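Local coordinates for endonuclease IV (Thermus thermophilus, PDB 3AAM), which cleaves phosphodiester bonds at apurinic or apyrimidinic sites of damaged DNA, a metal-dependent step of base excision repair, and also has 3'-5' exonuclease activity, at residues A[190-194]-A[195-199]; A[114-117]-A[118-121]. One frame throughout, in Å; residues are numbered along the deposited sequence.

Contact 1 (A[190-194]-A[195-199]); sequences ALDRA and VGLER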
loop_
_atom_site.group_PDB
_atom_site.type_symbol
_atom_site.label_atom_id
_atom_site.label_comp_id
_atom_site.label_asym_id
_atom_site.label_seq_id
_atom_site.Cartn_x
_atom_site.Cartn_y
_atom_site.Cartn_z
ATOM N N ALA A 190 12.830 10.424 -10.599
ATOM C CA ALA A 190 11.866 10.242 -11.676
ATOM C C ALA A 190 10.449 10.327 -11.134
ATOM O O ALA A 190 9.568 10.930 -11.749
ATOM C CB ALA A 190 12.091 8.890 -12.357
ATOM N N LEU A 191 10.229 9.731 -9.969
ATOM C CA LEU A 191 8.907 9.757 -9.366
ATOM C C LEU A 191 8.519 11.176 -8.966
ATOM O O LEU A 191 7.366 11.578 -9.122
ATOM C CB LEU A 191 8.864 8.833 -8.145
ATOM C CG LEU A 191 7.502 8.680 -7.463
ATOM C CD1 LEU A 191 6.485 8.124 -8.456
ATOM C CD2 LEU A 191 7.636 7.748 -6.260
ATOM N N ASP A 192 9.484 11.938 -8.457
ATOM C CA ASP A 192 9.220 13.306 -8.038
ATOM C C ASP A 192 8.906 14.199 -9.235
ATOM O O ASP A 192 8.060 15.091 -9.151
ATOM C CB ASP A 192 10.422 13.863 -7.277
ATOM C CG ASP A 192 10.124 15.192 -6.622
ATOM O OD1 ASP A 192 9.060 15.304 -5.976
ATOM O OD2 ASP A 192 10.951 16.121 -6.749
ATOM N N ARG A 193 9.583 13.952 -10.350
ATOM C CA ARG A 193 9.355 14.744 -11.550
ATOM C C ARG A 193 7.991 14.450 -12.168
ATOM O O ARG A 193 7.268 15.364 -12.559
ATOM C CB ARG A 193 10.450 14.472 -12.589
ATOM C CG ARG A 193 10.204 15.171 -13.919
ATOM C CD ARG A 193 11.344 14.981 -14.915
ATOM N NE ARG A 193 11.571 13.582 -15.269
ATOM C CZ ARG A 193 12.370 12.756 -14.597
ATOM N NH1 ARG A 193 12.511 11.499 -14.993
ATOM N NH2 ARG A 193 13.035 13.190 -13.535
ATOM N N ALA A 194 7.645 13.169 -12.248
ATOM C CA ALA A 194 6.379 12.755 -12.839
ATOM C C ALA A 194 5.159 12.943 -11.943
ATOM O O ALA A 194 4.167 13.545 -12.351
ATOM C CB ALA A 194 6.471 11.296 -13.276
ATOM N N VAL A 195 5.238 12.433 -10.721
ATOM C CA VAL A 195 4.120 12.508 -9.786
ATOM C C VAL A 195 4.267 13.590 -8.731
ATOM O O VAL A 195 3.314 14.322 -8.438
ATOM C CB VAL A 195 3.930 11.141 -9.080
ATOM C CG1 VAL A 195 2.904 11.255 -7.960
ATOM C CG2 VAL A 195 3.483 10.096 -10.096
ATOM N N GLY A 196 5.470 13.696 -8.181
ATOM C CA GLY A 196 5.731 14.660 -7.131
ATOM C C GLY A 196 5.684 13.875 -5.838
ATOM O O GLY A 196 4.642 13.327 -5.478
ATOM N N LEU A 197 6.809 13.810 -5.138
ATOM C CA LEU A 197 6.873 13.049 -3.897
ATOM C C LEU A 197 5.920 13.511 -2.802
ATOM O O LEU A 197 5.646 12.759 -1.865
ATOM C CB LEU A 197 8.309 13.025 -3.374
ATOM C CG LEU A 197 9.273 12.255 -4.285
ATOM C CD1 LEU A 197 10.686 12.322 -3.736
ATOM C CD2 LEU A 197 8.819 10.804 -4.396
ATOM N N GLU A 198 5.398 14.728 -2.910
ATOM C CA GLU A 198 4.473 15.205 -1.891
ATOM C C GLU A 198 3.166 14.421 -1.955
ATOM O O GLU A 198 2.376 14.432 -1.010
ATOM C CB GLU A 198 4.199 16.707 -2.053
ATOM C CG GLU A 198 3.558 17.122 -3.366
ATOM C CD GLU A 198 4.482 16.956 -4.559
ATOM O OE1 GLU A 198 5.661 17.359 -4.464
ATOM O OE2 GLU A 198 4.023 16.434 -5.595
ATOM N N ARG A 199 2.955 13.724 -3.069
ATOM C CA ARG A 199 1.748 12.932 -3.262
ATOM C C ARG A 199 2.026 11.435 -3.143
ATOM O O ARG A 199 1.293 10.619 -3.700
ATOM C CB ARG A 199 1.128 13.234 -4.631
ATOM C CG ARG A 199 0.973 14.720 -4.926
ATOM C CD ARG A 199 0.122 15.438 -3.887
ATOM N NE ARG A 199 -1.291 15.078 -3.970
ATOM C CZ ARG A 199 -2.259 15.690 -3.294
ATOM N NH1 ARG A 199 -1.969 16.696 -2.480
ATOM N NH2 ARG A 199 -3.520 15.302 -3.432
HETATM O O HOH W 1 8.393 16.833 -3.832
HETATM O O HOH W 2 7.228 17.981 -7.024
#

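Contact 2 (A[114-117]-A[118-121]); sequences PERV and KEGA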
loop_
_atom_site.group_PDB
_atom_site.type_symbol
_atom_site.label_atom_id
_atom_site.label_comp_id
_atom_site.label_asym_id
_atom_site.label_seq_id
_atom_site.Cartn_x
_atom_site.Cartn_y
_atom_site.Cartn_z
ATOM N N PRO A 114 -6.404 2.750 -19.194
ATOM C CA PRO A 114 -6.146 3.599 -18.029
ATOM C C PRO A 114 -7.368 4.458 -17.701
ATOM O O PRO A 114 -7.657 4.722 -16.533
ATOM C CB PRO A 114 -4.950 4.436 -18.473
ATOM C CG PRO A 114 -4.193 3.476 -19.347
ATOM C CD PRO A 114 -5.305 2.853 -20.174
ATOM N N GLU A 115 -8.088 4.880 -18.737
ATOM C CA GLU A 115 -9.280 5.703 -18.550
ATOM C C GLU A 115 -10.355 4.975 -17.744
ATOM O O GLU A 115 -11.091 5.593 -16.974
ATOM C CB GLU A 115 -9.858 6.134 -19.906
ATOM C CG GLU A 115 -8.946 7.042 -20.714
ATOM C CD GLU A 115 -7.989 6.289 -21.620
ATOM O OE1 GLU A 115 -7.759 5.081 -21.395
ATOM O OE2 GLU A 115 -7.455 6.916 -22.559
ATOM N N ARG A 116 -10.445 3.661 -17.925
ATOM C CA ARG A 116 -11.426 2.856 -17.204
ATOM C C ARG A 116 -11.048 2.789 -15.723
ATOM O O ARG A 116 -11.913 2.810 -14.849
ATOM C CB ARG A 116 -11.477 1.449 -17.807
ATOM C CG ARG A 116 -12.458 0.487 -17.152
ATOM C CD ARG A 116 -13.901 0.961 -17.254
ATOM N NE ARG A 116 -14.826 -0.161 -17.102
ATOM C CZ ARG A 116 -16.149 -0.046 -17.051
ATOM N NH1 ARG A 116 -16.724 1.149 -17.135
ATOM N NH2 ARG A 116 -16.897 -1.131 -16.926
ATOM N N VAL A 117 -9.749 2.715 -15.451
ATOM C CA VAL A 117 -9.259 2.658 -14.079
ATOM C C VAL A 117 -9.592 3.958 -13.349
ATOM O O VAL A 117 -10.090 3.936 -12.222
ATOM C CB VAL A 117 -7.730 2.416 -14.045
ATOM C CG1 VAL A 117 -7.209 2.557 -12.630
ATOM C CG2 VAL A 117 -7.415 1.025 -14.571
ATOM N N LYS A 118 -9.325 5.091 -13.994
ATOM C CA LYS A 118 -9.614 6.383 -13.383
ATOM C C LYS A 118 -11.114 6.466 -13.114
ATOM O O LYS A 118 -11.535 6.889 -12.038
ATOM C CB LYS A 118 -9.163 7.525 -14.302
ATOM C CG LYS A 118 -9.217 8.899 -13.651
ATOM C CD LYS A 118 -8.457 9.923 -14.479
ATOM C CE LYS A 118 -8.182 11.195 -13.689
ATOM N NZ LYS A 118 -7.320 12.136 -14.460
ATOM N N GLU A 119 -11.920 6.049 -14.089
ATOM C CA GLU A 119 -13.368 6.067 -13.922
ATOM C C GLU A 119 -13.755 5.236 -12.697
ATOM O O GLU A 119 -14.573 5.662 -11.877
ATOM C CB GLU A 119 -14.064 5.508 -15.172
ATOM C CG GLU A 119 -15.564 5.317 -14.983
ATOM C CD GLU A 119 -16.244 4.681 -16.175
ATOM O OE1 GLU A 119 -15.584 3.897 -16.890
ATOM O OE2 GLU A 119 -17.450 4.953 -16.384
ATOM N N GLY A 120 -13.156 4.055 -12.572
ATOM C CA GLY A 120 -13.447 3.190 -11.440
ATOM C C GLY A 120 -13.047 3.782 -10.099
ATOM O O GLY A 120 -13.817 3.737 -9.139
ATOM N N ALA A 121 -11.837 4.331 -10.022
ATOM C CA ALA A 121 -11.362 4.931 -8.781
ATOM C C ALA A 121 -12.288 6.057 -8.336
ATOM O O ALA A 121 -12.663 6.139 -7.166
ATOM C CB ALA A 121 -9.945 5.463 -8.965
HETATM O O HOH W 3 -19.123 3.277 -17.746
#

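Contact 1 (A[190-194]-A[195-199])
Leu191 O closes the C-terminal end of helix 184-194 by accepting two backbone donors: Val195 N at 2.8 Å and Gly196 N at 3.0 Å, the latter in the carbonyl plane on a lone pair. Gly196 then leaves the helix with positive phi (100°), where a side chain would press on the carbonyl of Val195 and run into Glu198. On the packed side, Leu191 and Val195 run alongside each other, CD1 to CG2 at 3.9 Å, while the side chains of Leu191 and Leu197 cross roughly perpendicularly, CD2 to CD2 at 3.8 Å. Phe152 and Leu168 back Leu191; Ala156 and Val166 back Val195. This exit from the helix lies in the turn that leads into barrel strand 202-208. The other side is wet and acidic. Asp192 OD1 takes Leu197 N, 2.8 Å away, in an almost straight bond (174°) on its anti lone pair; a CG turned trans to the backbone N (chi1 -171°) puts it there and sets CB against Leu197 CG. Water 1 donates to both Asp192 OD1 and Glu198 OE1; water 2 donates to Glu198 OE1 and only weakly to Asp192 OD1. Replacing Asp192 with an alanine would probably leave Leu197 N without this acceptor and the start of the 3-10 turn freer to move. Asp192 OD1 and Glu198 OE1 stand 4.2 Å apart; near the negative end of the helix dipole, these like charges probably depend on the bridging waters, chiefly water 1, and on the Leu197 N-H for relief, and the apparent pKa of one carboxylate may be raised.

Contact 2 (A[114-117]-A[118-121])
The carbonyls of Pro114 to Val117 accept from the N-H groups of Lys118 to Ala121 in four successive i to i+4 hydrogen bonds, from Lys118 N to Pro114 O at 3.1 Å through Ala121 N to Val117 O at 2.8 Å, making this the regular first turns of helix 114-128. One turn along, Arg116 NH1 and Glu119 OE1 form an i to i+3 salt bridge of 3.0 Å. The carboxylate oxygen sits at the edge of the guanidinium, near its plane, but NH1 approaches it from over the carboxylate face, the two groups being turned 60° apart. Arg116 makes this approach by bending at chi2 (62°), which also carries CD to 3.4 Å from Glu119 OE1; Glu119 reaches across with an extended chain. Water 3 donates to Glu119 OE2 and accepts weakly from Arg116 NH1, spanning the pair. The helix is the crossover of the beta-alpha-beta unit between barrel strands 104-107 and 135-139. The arginine is held mainly from outside these residues: NE hydrogen-bonds to Ala78 O, and Trp83 makes a cation-pi contact. On another flank the extended Lys118 sends NZ to the carbonyls of Trp157 and Ala160, with a cation-pi contact to Trp157, while Val117 packs on Val148 and Ala121 on Leu164.

In the fold
Both contacts are local, partly buried pieces of the outer helical layer of the TIM barrel, their centres about 20 Å apart. In contact 1 Leu191 and Leu197 are buried and Glu198 exposed; in contact 2 Val117 and Ala121 are buried, Glu115 and Glu119 exposed. They share a neighbour, helix 152-159: contact 1 leans on Phe152 and Ala156, contact 2 on Trp157 and Leu158. Contact 1 ends a helix, so backbone N-H groups find a shared carbonyl and a carboxylate; there two carboxylates also face each other across water. Contact 2 begins a helix, and opposite charges bind each other. The side chain of Leu191 is about 11 Å from that of the manganese ligand His172, whereas 114-121 is remote from the metal.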